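Local coordinates for Mll8193 protein (Mesorhizobium loti, PDB 3FH1) that is of unknown function but has an NTF2-like, SnoaL-type fold, whose cone-shaped pocket in relatives often binds or converts small molecules, at the interface of chains A and B. Numbering follows the deposited sequence. Chains: chain A/B, uncharacterized NTF2-like protein.

The interface of chains A and B. Residues chain A 9, 85, 87, 94; chain B 92, 112.
B:Arg92 reaches across a two-fold, sheet-to-sheet interface to A:Glu85 and A:Phe87, a salt bridge backed by an aromatic ring that helps hold together two copies of this NTF2-like, SnoaL-type fold; sheet-faced pairing is common in the family, so the dimer may be the biological form. The arginine chain leaves strand 92-100 and runs out nearly straight through its methylenes, and its guanidinium grips the carboxylate end-on. NH2 of B:Arg92 donates to OE2 of A:Glu85 at 3.0 Å, the salt bridge, while its NH1 donates to OE1. Both oxygens lie close to the guanidinium plane, but the carboxylate is twisted 39° against it, so both donors approach the syn side from somewhat out of the carboxylate plane. A:Glu85, itself extended with CG anti to its backbone nitrogen (chi1 -173°), has the length to meet the arginine head-on. A:Phe87 supplies a flat platform: CD of B:Arg92 sits 3.7 Å from the ring centroid, and the guanidinium stacks nearly parallel, 9° off; ring atom CD1 lies over the guanidinium face, offset toward the rim of that group. This packing serves both the greasy methylenes and the flat cation, and probably limits rotation of the head. A leucine in place of B:Arg92 would probably leave the A:Glu85 carboxylate without its cationic mate and take the stacked guanidinium from the A:Phe87 ring. Nearby, B:Leu112 and A:Thr94 meet tip to tip, methyl CD2 of B:Leu112 lying 4.1 Å from CB of A:Thr94, a light apolar contact suited to two compact branched side chains.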
loop_
_atom_site.group_PDB
_atom_site.type_symbol
_atom_site.label_atom_id
_atom_site.label_comp_id
_atom_site.label_asym_id
_atom_site.label_seq_id
_atom_site.Cartn_x
_atom_site.Cartn_y
_atom_site.Cartn_z
ATOM N N THR A 9 6.441 1.560 -13.155
ATOM C CA THR A 9 6.016 2.951 -13.401
ATOM C C THR A 9 6.904 3.895 -12.568
ATOM O O THR A 9 6.905 3.818 -11.352
ATOM C CB THR A 9 4.551 3.203 -12.976
ATOM O OG1 THR A 9 3.660 2.372 -13.740
ATOM C CG2 THR A 9 4.180 4.689 -13.161
ATOM N N GLU A 85 1.558 -4.228 -10.381
ATOM C CA GLU A 85 2.153 -2.938 -10.694
ATOM C C GLU A 85 3.241 -2.625 -9.713
ATOM O O GLU A 85 3.028 -2.750 -8.506
ATOM C CB GLU A 85 1.134 -1.798 -10.614
ATOM C CG GLU A 85 1.695 -0.450 -11.109
ATOM C CD GLU A 85 0.775 0.702 -10.725
ATOM O OE1 GLU A 85 0.359 0.783 -9.556
ATOM O OE2 GLU A 85 0.578 1.539 -11.562
ATOM N N PHE A 87 5.278 0.734 -8.722
ATOM C CA PHE A 87 5.315 2.207 -8.832
ATOM C C PHE A 87 6.448 2.731 -7.946
ATOM O O PHE A 87 6.518 2.385 -6.760
ATOM C CB PHE A 87 3.995 2.860 -8.417
ATOM C CG PHE A 87 4.094 4.363 -8.343
ATOM C CD1 PHE A 87 4.121 5.083 -9.503
ATOM C CD2 PHE A 87 4.201 5.015 -7.113
ATOM C CE1 PHE A 87 4.268 6.474 -9.486
ATOM C CE2 PHE A 87 4.325 6.394 -7.055
ATOM C CZ PHE A 87 4.362 7.128 -8.238
ATOM N N THR A 94 5.871 1.141 -4.393
ATOM C CA THR A 94 4.767 0.228 -4.043
ATOM C C THR A 94 4.759 -0.931 -5.058
ATOM O O THR A 94 5.045 -0.728 -6.230
ATOM C CB THR A 94 3.360 0.924 -4.017
ATOM O OG1 THR A 94 3.021 1.448 -5.322
ATOM C CG2 THR A 94 3.310 1.984 -2.973
ATOM N N ARG B 92 0.067 10.523 -7.088
ATOM C CA ARG B 92 -0.191 9.358 -6.237
ATOM C C ARG B 92 0.099 9.584 -4.783
ATOM O O ARG B 92 0.890 10.457 -4.436
ATOM C CB ARG B 92 0.659 8.180 -6.727
ATOM C CG ARG B 92 0.234 7.792 -8.151
ATOM C CD ARG B 92 0.593 6.423 -8.412
ATOM N NE ARG B 92 0.370 6.076 -9.786
ATOM C CZ ARG B 92 0.348 4.815 -10.171
ATOM N NH1 ARG B 92 0.508 3.846 -9.282
ATOM N NH2 ARG B 92 0.206 4.543 -11.450
ATOM N N LEU B 112 -3.870 3.081 -1.322
ATOM C CA LEU B 112 -3.125 3.587 -2.458
ATOM C C LEU B 112 -4.060 4.445 -3.296
ATOM O O LEU B 112 -5.069 3.983 -3.847
ATOM C CB LEU B 112 -2.580 2.479 -3.349
ATOM C CG LEU B 112 -1.196 1.949 -3.004
ATOM C CD1 LEU B 112 -1.214 1.336 -1.563
ATOM C CD2 LEU B 112 -0.721 0.934 -4.081
#